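Galactose-binding-like protein (Bacteroides thetaiotaomicron, PDB 7M1B) probably binds carbohydrate as a SusE-like protein with a galactose-binding-like domain, and may also have a degradative capacity. Local coordinates at residues E229-G234 against N242-Y247; G234-N239 against Q373-G378; S273-M278 against V369-L374. All coordinates share one frame; numbering follows the deposited sequence.

Interaction 1 of 3, residues E229-G234 against N242-Y247; sequences ESLFNG and NYAHGY. With EDO (1,2-ethanediol), chain B.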
loop_
_atom_site.group_PDB
_atom_site.type_symbol
_atom_site.label_atom_id
_atom_site.label_comp_id
_atom_site.label_asym_id
_atom_site.label_seq_id
_atom_site.Cartn_x
_atom_site.Cartn_y
_atom_site.Cartn_z
ATOM N N GLU A 229 -15.211 7.182 -9.321
ATOM C CA GLU A 229 -15.909 6.494 -8.233
ATOM C C GLU A 229 -16.460 5.136 -8.677
ATOM O O GLU A 229 -16.718 4.280 -7.814
ATOM C CB GLU A 229 -17.071 7.374 -7.732
ATOM C CG GLU A 229 -17.528 7.000 -6.352
ATOM C CD GLU A 229 -18.840 7.677 -6.017
ATOM O OE1 GLU A 229 -19.049 8.890 -6.452
ATOM O OE2 GLU A 229 -19.572 7.040 -5.206
ATOM N N SER A 230 -16.520 4.823 -9.991
ATOM C CA SER A 230 -16.842 3.494 -10.469
ATOM C C SER A 230 -15.873 2.447 -9.967
ATOM O O SER A 230 -16.204 1.250 -9.921
ATOM C CB SER A 230 -16.822 3.556 -11.988
ATOM O OG SER A 230 -17.949 4.298 -12.472
ATOM N N LEU A 231 -14.639 2.852 -9.560
ATOM C CA LEU A 231 -13.747 1.825 -9.038
ATOM C C LEU A 231 -14.165 1.287 -7.673
ATOM O O LEU A 231 -13.606 0.271 -7.210
ATOM C CB LEU A 231 -12.298 2.317 -8.912
ATOM C CG LEU A 231 -11.680 2.870 -10.222
ATOM C CD1 LEU A 231 -10.205 3.235 -9.884
ATOM C CD2 LEU A 231 -11.730 1.744 -11.318
ATOM N N PHE A 232 -15.210 1.888 -7.090
ATOM C CA PHE A 232 -15.584 1.493 -5.731
ATOM C C PHE A 232 -17.085 1.212 -5.667
ATOM O O PHE A 232 -17.625 1.192 -4.546
ATOM C CB PHE A 232 -15.307 2.728 -4.830
ATOM C CG PHE A 232 -13.924 3.325 -4.996
ATOM C CD1 PHE A 232 -12.754 2.596 -4.741
ATOM C CD2 PHE A 232 -13.797 4.608 -5.604
ATOM C CE1 PHE A 232 -11.486 3.152 -4.918
ATOM C CE2 PHE A 232 -12.515 5.128 -5.799
ATOM C CZ PHE A 232 -11.365 4.416 -5.530
ATOM N N ASN A 233 -17.659 0.753 -6.772
ATOM C CA ASN A 233 -19.118 0.526 -6.784
ATOM C C ASN A 233 -19.524 -0.959 -6.562
ATOM O O ASN A 233 -20.706 -1.324 -6.689
ATOM C CB ASN A 233 -19.736 1.105 -8.042
ATOM C CG ASN A 233 -19.282 0.403 -9.291
ATOM O OD1 ASN A 233 -18.567 -0.612 -9.232
ATOM N ND2 ASN A 233 -19.614 0.985 -10.440
ATOM N N GLY A 234 -18.550 -1.839 -6.425
ATOM C CA GLY A 234 -18.732 -3.270 -6.189
ATOM C C GLY A 234 -18.770 -4.092 -7.477
ATOM O O GLY A 234 -18.704 -5.312 -7.389
ATOM N N ASN A 242 -17.869 -2.799 -16.042
ATOM C CA ASN A 242 -17.582 -1.596 -15.245
ATOM C C ASN A 242 -16.136 -1.113 -15.428
ATOM O O ASN A 242 -15.233 -1.895 -15.746
ATOM C CB ASN A 242 -17.644 -2.025 -13.776
ATOM C CG ASN A 242 -17.614 -0.830 -12.831
ATOM O OD1 ASN A 242 -18.356 0.120 -13.019
ATOM N ND2 ASN A 242 -16.626 -0.742 -11.953
ATOM N N TYR A 243 -15.961 0.222 -15.338
ATOM C CA TYR A 243 -14.579 0.700 -15.369
ATOM C C TYR A 243 -14.611 2.176 -14.965
ATOM O O TYR A 243 -15.656 2.788 -14.888
ATOM C CB TYR A 243 -14.055 0.723 -16.837
ATOM C CG TYR A 243 -15.003 1.316 -17.862
ATOM C CD1 TYR A 243 -15.153 2.723 -18.037
ATOM C CD2 TYR A 243 -15.730 0.492 -18.719
ATOM C CE1 TYR A 243 -16.054 3.260 -18.960
ATOM C CE2 TYR A 243 -16.631 1.008 -19.627
ATOM C CZ TYR A 243 -16.734 2.390 -19.812
ATOM O OH TYR A 243 -17.652 2.823 -20.702
ATOM N N ALA A 244 -13.423 2.686 -14.597
ATOM C CA ALA A 244 -13.145 4.132 -14.697
ATOM C C ALA A 244 -12.132 4.269 -15.839
ATOM O O ALA A 244 -11.127 3.523 -15.918
ATOM C CB ALA A 244 -12.546 4.690 -13.412
ATOM N N HIS A 245 -12.338 5.244 -16.722
ATOM C CA HIS A 245 -11.623 5.280 -18.011
ATOM C C HIS A 245 -11.075 6.678 -18.222
ATOM O O HIS A 245 -11.801 7.659 -18.034
ATOM C CB HIS A 245 -12.663 5.018 -19.137
ATOM C CG HIS A 245 -12.061 4.631 -20.452
ATOM N ND1 HIS A 245 -11.227 5.480 -21.204
ATOM C CD2 HIS A 245 -12.224 3.521 -21.202
ATOM C CE1 HIS A 245 -10.887 4.833 -22.326
ATOM N NE2 HIS A 245 -11.548 3.672 -22.378
ATOM N N GLY A 246 -9.713 6.707 -18.436
ATOM C CA GLY A 246 -9.101 8.000 -18.765
ATOM C C GLY A 246 -9.133 8.390 -20.239
ATOM O O GLY A 246 -9.955 7.913 -21.006
ATOM N N TYR A 247 -8.358 9.443 -20.524
ATOM C CA TYR A 247 -8.165 9.941 -21.882
ATOM C C TYR A 247 -6.781 9.597 -22.389
ATOM O O TYR A 247 -5.899 9.514 -21.601
ATOM C CB TYR A 247 -8.435 11.448 -21.904
ATOM C CG TYR A 247 -9.821 11.843 -21.432
ATOM C CD1 TYR A 247 -10.873 11.891 -22.338
ATOM C CD2 TYR A 247 -10.135 11.951 -20.057
ATOM C CE1 TYR A 247 -12.168 12.207 -21.929
ATOM C CE2 TYR A 247 -11.414 12.271 -19.617
ATOM C CZ TYR A 247 -12.441 12.302 -20.552
ATOM O OH TYR A 247 -13.685 12.578 -20.091
HETATM C C1 EDO B . -15.853 1.491 -23.638
HETATM O O1 EDO B . -15.744 0.131 -24.046
HETATM C C2 EDO B . -14.568 1.953 -23.049
HETATM O O2 EDO B . -13.332 1.451 -23.643
#

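Interaction 2 of 3, residues G234-N239 against Q373-G378; sequences GDHGLN and QLWFYG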
loop_
_atom_site.group_PDB
_atom_site.type_symbol
_atom_site.label_atom_id
_atom_site.label_comp_id
_atom_site.label_asym_id
_atom_site.label_seq_id
_atom_site.Cartn_x
_atom_site.Cartn_y
_atom_site.Cartn_z
ATOM N N GLY A 234 -18.550 -1.839 -6.425
ATOM C CA GLY A 234 -18.732 -3.270 -6.189
ATOM C C GLY A 234 -18.770 -4.092 -7.477
ATOM O O GLY A 234 -18.704 -5.312 -7.389
ATOM N N ASP A 235 -18.883 -3.475 -8.666
ATOM C CA ASP A 235 -19.093 -4.238 -9.911
ATOM C C ASP A 235 -17.707 -4.636 -10.433
ATOM O O ASP A 235 -16.904 -3.808 -10.851
ATOM C CB ASP A 235 -19.816 -3.373 -10.955
ATOM C CG ASP A 235 -20.166 -4.048 -12.311
ATOM O OD1 ASP A 235 -19.878 -5.277 -12.563
ATOM O OD2 ASP A 235 -20.764 -3.338 -13.169
ATOM N N HIS A 236 -17.440 -5.943 -10.450
ATOM C CA HIS A 236 -16.140 -6.407 -10.931
ATOM C C HIS A 236 -16.296 -7.856 -11.429
ATOM O O HIS A 236 -17.384 -8.439 -11.302
ATOM C CB HIS A 236 -15.127 -6.316 -9.793
ATOM C CG HIS A 236 -15.389 -7.307 -8.686
ATOM N ND1 HIS A 236 -16.522 -7.140 -7.825
ATOM C CD2 HIS A 236 -14.879 -8.523 -8.405
ATOM C CE1 HIS A 236 -16.567 -8.195 -6.977
ATOM N NE2 HIS A 236 -15.545 -9.018 -7.301
ATOM N N GLY A 237 -15.248 -8.348 -12.118
ATOM C CA GLY A 237 -15.135 -9.731 -12.542
ATOM C C GLY A 237 -15.037 -9.826 -14.063
ATOM O O GLY A 237 -15.118 -8.807 -14.819
ATOM N N LEU A 238 -14.874 -11.052 -14.529
ATOM C CA LEU A 238 -14.537 -11.349 -15.925
ATOM C C LEU A 238 -15.529 -10.735 -16.872
ATOM O O LEU A 238 -15.141 -10.063 -17.859
ATOM C CB LEU A 238 -14.493 -12.859 -16.120
ATOM C CG LEU A 238 -14.095 -13.289 -17.526
ATOM C CD1 LEU A 238 -12.633 -12.855 -17.868
ATOM C CD2 LEU A 238 -14.208 -14.844 -17.632
ATOM N N ASN A 239 -16.827 -10.907 -16.574
ATOM C CA ASN A 239 -17.893 -10.507 -17.466
ATOM C C ASN A 239 -18.404 -9.073 -17.225
ATOM O O ASN A 239 -19.451 -8.694 -17.723
ATOM C CB ASN A 239 -19.015 -11.537 -17.520
ATOM C CG ASN A 239 -18.667 -12.744 -18.352
ATOM O OD1 ASN A 239 -17.709 -12.688 -19.138
ATOM N ND2 ASN A 239 -19.398 -13.838 -18.152
ATOM N N GLN A 373 -11.750 -1.862 -10.692
ATOM C CA GLN A 373 -12.174 -1.906 -9.262
ATOM C C GLN A 373 -10.953 -1.833 -8.352
ATOM O O GLN A 373 -9.912 -2.416 -8.706
ATOM C CB GLN A 373 -12.982 -3.193 -8.985
ATOM C CG GLN A 373 -13.796 -3.113 -7.685
ATOM C CD GLN A 373 -15.155 -2.405 -7.726
ATOM O OE1 GLN A 373 -15.757 -2.213 -6.677
ATOM N NE2 GLN A 373 -15.499 -1.722 -8.810
ATOM N N LEU A 374 -11.111 -1.199 -7.152
ATOM C CA LEU A 374 -10.020 -1.194 -6.148
ATOM C C LEU A 374 -10.667 -1.374 -4.773
ATOM O O LEU A 374 -11.657 -0.649 -4.484
ATOM C CB LEU A 374 -9.356 0.177 -6.095
ATOM C CG LEU A 374 -8.560 0.569 -7.318
ATOM C CD1 LEU A 374 -8.066 2.010 -7.148
ATOM C CD2 LEU A 374 -7.375 -0.404 -7.458
ATOM N N TRP A 375 -10.308 -2.465 -4.083
ATOM C CA TRP A 375 -10.792 -2.632 -2.717
ATOM C C TRP A 375 -9.636 -2.477 -1.742
ATOM O O TRP A 375 -8.637 -3.135 -1.912
ATOM C CB TRP A 375 -11.414 -4.023 -2.544
ATOM C CG TRP A 375 -12.736 -4.223 -3.235
ATOM C CD1 TRP A 375 -13.380 -3.313 -4.029
ATOM C CD2 TRP A 375 -13.473 -5.457 -3.264
ATOM N NE1 TRP A 375 -14.530 -3.896 -4.507
ATOM C CE2 TRP A 375 -14.605 -5.214 -4.058
ATOM C CE3 TRP A 375 -13.345 -6.721 -2.618
ATOM C CZ2 TRP A 375 -15.575 -6.205 -4.295
ATOM C CZ3 TRP A 375 -14.329 -7.666 -2.859
ATOM C CH2 TRP A 375 -15.438 -7.434 -3.684
ATOM N N PHE A 376 -9.830 -1.670 -0.678
ATOM C CA PHE A 376 -8.759 -1.382 0.291
ATOM C C PHE A 376 -9.098 -2.087 1.615
ATOM O O PHE A 376 -10.268 -2.117 1.998
ATOM C CB PHE A 376 -8.622 0.115 0.512
ATOM C CG PHE A 376 -7.761 0.785 -0.530
ATOM C CD1 PHE A 376 -8.023 0.682 -1.874
ATOM C CD2 PHE A 376 -6.562 1.399 -0.126
ATOM C CE1 PHE A 376 -7.148 1.288 -2.775
ATOM C CE2 PHE A 376 -5.718 2.010 -1.032
ATOM C CZ PHE A 376 -5.951 1.815 -2.364
ATOM N N TYR A 377 -8.064 -2.529 2.306
ATOM C CA TYR A 377 -8.227 -3.224 3.566
ATOM C C TYR A 377 -7.398 -2.535 4.610
ATOM O O TYR A 377 -6.311 -2.066 4.288
ATOM C CB TYR A 377 -7.818 -4.703 3.491
ATOM C CG TYR A 377 -8.716 -5.508 2.571
ATOM C CD1 TYR A 377 -8.495 -5.491 1.183
ATOM C CD2 TYR A 377 -9.802 -6.215 3.057
ATOM C CE1 TYR A 377 -9.327 -6.175 0.309
ATOM C CE2 TYR A 377 -10.643 -6.923 2.201
ATOM C CZ TYR A 377 -10.397 -6.902 0.827
ATOM O OH TYR A 377 -11.202 -7.610 -0.026
ATOM N N GLY A 378 -7.868 -2.516 5.870
ATOM C CA GLY A 378 -7.015 -1.965 6.922
ATOM C C GLY A 378 -7.875 -1.799 8.191
ATOM O O GLY A 378 -8.960 -2.387 8.334
#

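Interaction 3 of 3, residues S273-M278 against V369-L374; sequences SWQRSM and VVMQQL. With EDO (1,2-ethanediol), chain B.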
loop_
_atom_site.group_PDB
_atom_site.type_symbol
_atom_site.label_atom_id
_atom_site.label_comp_id
_atom_site.label_asym_id
_atom_site.label_seq_id
_atom_site.Cartn_x
_atom_site.Cartn_y
_atom_site.Cartn_z
ATOM N N SER A 273 -6.751 -5.061 -6.808
ATOM C CA SER A 273 -6.944 -4.224 -8.005
ATOM C C SER A 273 -7.457 -5.136 -9.120
ATOM O O SER A 273 -6.962 -6.266 -9.317
ATOM C CB SER A 273 -5.561 -3.671 -8.439
ATOM O OG SER A 273 -5.760 -2.884 -9.584
ATOM N N TRP A 274 -8.556 -4.711 -9.782
ATOM C CA TRP A 274 -9.019 -5.395 -10.976
ATOM C C TRP A 274 -8.901 -4.539 -12.217
ATOM O O TRP A 274 -9.276 -3.376 -12.181
ATOM C CB TRP A 274 -10.511 -5.757 -10.865
ATOM C CG TRP A 274 -10.760 -6.882 -9.895
ATOM C CD1 TRP A 274 -10.994 -8.179 -10.247
ATOM C CD2 TRP A 274 -10.987 -6.777 -8.483
ATOM N NE1 TRP A 274 -11.359 -8.911 -9.139
ATOM C CE2 TRP A 274 -11.355 -8.074 -8.043
ATOM C CE3 TRP A 274 -10.872 -5.745 -7.532
ATOM C CZ2 TRP A 274 -11.598 -8.367 -6.682
ATOM C CZ3 TRP A 274 -11.184 -6.026 -6.204
ATOM C CH2 TRP A 274 -11.522 -7.318 -5.785
ATOM N N GLN A 275 -8.377 -5.167 -13.301
ATOM C CA GLN A 275 -8.316 -4.529 -14.602
ATOM C C GLN A 275 -9.707 -4.566 -15.277
ATOM O O GLN A 275 -10.515 -5.471 -15.022
ATOM C CB GLN A 275 -7.383 -5.317 -15.546
ATOM C CG GLN A 275 -5.909 -5.214 -15.104
ATOM C CD GLN A 275 -5.094 -6.181 -15.934
ATOM O OE1 GLN A 275 -5.229 -6.259 -17.158
ATOM N NE2 GLN A 275 -4.218 -6.905 -15.248
ATOM N N ARG A 276 -9.935 -3.611 -16.211
ATOM C CA ARG A 276 -11.183 -3.658 -17.004
ATOM C C ARG A 276 -11.047 -4.907 -17.891
ATOM O O ARG A 276 -9.975 -5.265 -18.408
ATOM C CB ARG A 276 -11.241 -2.375 -17.883
ATOM C CG ARG A 276 -12.352 -2.402 -18.934
ATOM C CD ARG A 276 -11.872 -2.948 -20.268
ATOM N NE ARG A 276 -10.851 -2.041 -20.873
ATOM C CZ ARG A 276 -11.155 -1.043 -21.740
ATOM N NH1 ARG A 276 -12.428 -0.870 -22.177
ATOM N NH2 ARG A 276 -10.184 -0.268 -22.126
ATOM N N SER A 277 -12.186 -5.593 -18.118
ATOM C CA SER A 277 -12.164 -6.948 -18.640
ATOM C C SER A 277 -13.059 -7.103 -19.863
ATOM O O SER A 277 -12.555 -7.491 -20.919
ATOM C CB SER A 277 -12.540 -7.893 -17.531
ATOM O OG SER A 277 -13.868 -7.517 -17.088
ATOM N N MET A 278 -14.404 -6.902 -19.731
ATOM C CA MET A 278 -15.361 -7.018 -20.819
ATOM C C MET A 278 -15.230 -8.378 -21.500
ATOM O O MET A 278 -15.231 -8.510 -22.741
ATOM C CB MET A 278 -15.177 -5.866 -21.835
ATOM C CG MET A 278 -15.476 -4.540 -21.172
ATOM S SD MET A 278 -15.232 -3.234 -22.298
ATOM C CE MET A 278 -15.589 -1.951 -21.219
ATOM N N VAL A 369 -5.089 5.165 -19.034
ATOM C CA VAL A 369 -5.332 4.439 -17.788
ATOM C C VAL A 369 -6.799 4.035 -17.774
ATOM O O VAL A 369 -7.603 4.939 -17.770
ATOM C CB VAL A 369 -4.953 5.371 -16.608
ATOM C CG1 VAL A 369 -5.256 4.656 -15.284
ATOM C CG2 VAL A 369 -3.428 5.653 -16.646
ATOM N N VAL A 370 -7.059 2.730 -17.519
ATOM C CA VAL A 370 -8.457 2.283 -17.456
ATOM C C VAL A 370 -8.409 1.133 -16.440
ATOM O O VAL A 370 -7.529 0.268 -16.539
ATOM C CB VAL A 370 -8.991 1.704 -18.778
ATOM C CG1 VAL A 370 -10.465 1.286 -18.595
ATOM C CG2 VAL A 370 -8.956 2.761 -19.878
ATOM N N MET A 371 -9.247 1.191 -15.412
ATOM C CA MET A 371 -9.286 0.072 -14.433
ATOM C C MET A 371 -10.713 -0.287 -14.081
ATOM O O MET A 371 -11.608 0.450 -14.390
ATOM C CB MET A 371 -8.516 0.489 -13.189
ATOM C CG MET A 371 -6.955 0.418 -13.467
ATOM S SD MET A 371 -6.144 -1.177 -14.162
ATOM C CE MET A 371 -6.130 -2.094 -12.622
ATOM N N GLN A 372 -10.909 -1.406 -13.326
ATOM C CA GLN A 372 -12.299 -1.859 -13.097
ATOM C C GLN A 372 -12.672 -1.624 -11.630
ATOM O O GLN A 372 -13.830 -1.319 -11.324
ATOM C CB GLN A 372 -12.430 -3.384 -13.361
ATOM C CG GLN A 372 -13.832 -3.949 -13.266
ATOM C CD GLN A 372 -13.714 -5.432 -13.534
ATOM O OE1 GLN A 372 -13.422 -6.243 -12.621
ATOM N NE2 GLN A 372 -13.988 -5.841 -14.763
ATOM N N GLN A 373 -11.750 -1.862 -10.692
ATOM C CA GLN A 373 -12.174 -1.906 -9.262
ATOM C C GLN A 373 -10.953 -1.833 -8.352
ATOM O O GLN A 373 -9.912 -2.416 -8.706
ATOM C CB GLN A 373 -12.982 -3.193 -8.985
ATOM C CG GLN A 373 -13.796 -3.113 -7.685
ATOM C CD GLN A 373 -15.155 -2.405 -7.726
ATOM O OE1 GLN A 373 -15.757 -2.213 -6.677
ATOM N NE2 GLN A 373 -15.499 -1.722 -8.810
ATOM N N LEU A 374 -11.111 -1.199 -7.152
ATOM C CA LEU A 374 -10.020 -1.194 -6.148
ATOM C C LEU A 374 -10.667 -1.374 -4.773
ATOM O O LEU A 374 -11.657 -0.649 -4.484
ATOM C CB LEU A 374 -9.356 0.177 -6.095
ATOM C CG LEU A 374 -8.560 0.569 -7.318
ATOM C CD1 LEU A 374 -8.066 2.010 -7.148
ATOM C CD2 LEU A 374 -7.375 -0.404 -7.458
HETATM C C1 EDO B . -15.853 1.491 -23.638
HETATM O O1 EDO B . -15.744 0.131 -24.046
HETATM C C2 EDO B . -14.568 1.953 -23.049
HETATM O O2 EDO B . -13.332 1.451 -23.643
HETATM O O HOH W 1 -11.322 -7.798 -13.853
HETATM O O HOH W 2 -7.723 -2.367 -17.384
HETATM O O HOH W 3 -14.782 -4.215 -17.120
#

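Interaction 1 of 3, residues E229-G234 against N242-Y247
Ser230, in the 3-10 segment 229-231, lies nearest Ala244 of the short strand 244-245, with CA 5.7 Å from CA, which sets the 3-10 turn beside the strand. Asn242 joins the two segments through both ends of its amide. Its ND2 donates to Ser230 O over 2.9 Å at an N-H...O angle of 158°; the acceptor lies in the Asn242 amide plane, whereas the donor sits well above the carbonyl plane of Ser230. Asn233 meets Asn242 tip to tip, its ND2 donating to Asn242 OD1 at 3.0 Å. The amide planes are turned 42° apart, and the second pair, Asn233 OD1 with Asn242 ND2, has too poor an angle to bond; OD1 of Asn233 accepts from Asp235 N and Gln373 NE2. Away from this polar pair, Leu231 CD2 rests 3.7 Å from Ala244 CB. Ser230 presents CB to Tyr243 O at 3.2 Å, while its OG is bonded to His226. The amide of Asn242 thus gives at one end and accepts at the other: this satisfies a backbone carbonyl of a buried turn, is likely to fix which way the amide is flipped, and ties that turn to the more exposed Asn233.

Interaction 2 of 3, residues G234-N239 against Q373-G378
His236 and Trp375 form an edge-to-face aromatic pair at the protein surface, where the loop before strand 244-245 lies against strand 370-380, and Gln373 adds a polar anchor beside them. The edge of Trp375 is directed at the face of His236, with ring centroids 4.8 Å apart and planes at 69°. CZ2 and CH2 of the tryptophan make the approach, CZ2 lying 3.5 Å from His236 CE1. The imidazole is held in its rotation by ND1, which donates to Gly234 O at 2.9 Å with the acceptor in the ring plane. Gln373 runs out from the strand with CG anti to the backbone N and then bends at chi2 (82°). Its OE1 is gripped twice: Gly234 N donates at 2.8 Å, and Trp375 NE1 donates at 3.0 Å, in the carbonyl plane on a lone pair. One glutamine oxygen thus links the loop backbone to the indole that meets the histidine. Nearer the backbone, His236 CB packs on Gln373 CB at 3.9 Å. Trp274 of the adjacent strand 256-274 meets both aromatic rings, and Lys204 makes a cation-pi contact with Trp375. The T-shaped histidine-tryptophan pair and the double-acceptor glutamine together pin a loop to a strand of the antiparallel sheet, in what is, by family, probably a galactose-binding-like beta-sandwich.

Interaction 3 of 3, residues S273-M278 against V369-L374
Trp274 faces both Gln372 and Gln373 in a classic beta bulge, where strands 256-274 and 370-380 pair antiparallel in the large sheet of the domain. Trp274 N donates to Gln373 O over 2.9 Å at an almost straight 176°. In return, Trp274 O accepts from two successive amides on the same face of its plane, Gln372 N at 2.8 Å and Gln373 N at 3.3 Å. Ser273 and Leu374 form the neighbouring non-hydrogen-bonded pair. The extra residue of the bulge interrupts the regular pairing, and beside and beyond it the segments are linked partly by water: one molecule accepts from Arg276 N and donates to Val370 O, another donates to both Gln275 O and Gln372 OE1. Gln372, extended beyond CG, crosses the Trp274 side chain at a slant, its amide plane 29° from the ring plane, with OE1 3.4 Å from Trp274 CB; the same OE1 accepts from Gly237 N. Gln373 NE2 donates back to Gln372 O within the bulge, and Gln373 CB packs 3.6 Å from Trp274 CE3. Met371, bent at chi2 and again at chi3 (-78°), brings CE to 3.2 Å from Ser273 OG. Further along, Val370 CG1 sits 3.7 Å above one face of the Arg276 guanidinium, offset toward its rim, and also touches Arg276 CB. NH2 of Arg276 donates to Ala286 O, and an alanine here would probably leave that carbonyl without this donor and Val370 CG1 without the guanidinium face it covers, though CB would stay in touch with it. NH1 reaches a bound 1,2-ethanediol, probably from the crystallisation liquor, donating to its O2 at 2.9 Å, and makes a weak bond to Met278 SD.

The three contacts cluster on one side of the chain's centre, all in the galactose-binding-like part of the chain: the centres of interactions 1 and 2 are about 10 Å apart, those of 1 and 3 about 7 Å, and those of 2 and 3 about 8 Å. Strand 370-380 carries a segment of each of interactions 2 and 3 and pairs with strand 244-245 of interaction 1. Interactions 1 and 2 share Gly234 and alternate along the chain; interaction 1 closes before interaction 3 opens, while 2 and 3 end on the same strand. Interactions 2 and 3 bring together segments 134 and 91 residues apart, so loop 229-239 is fastened to the late strand of the domain.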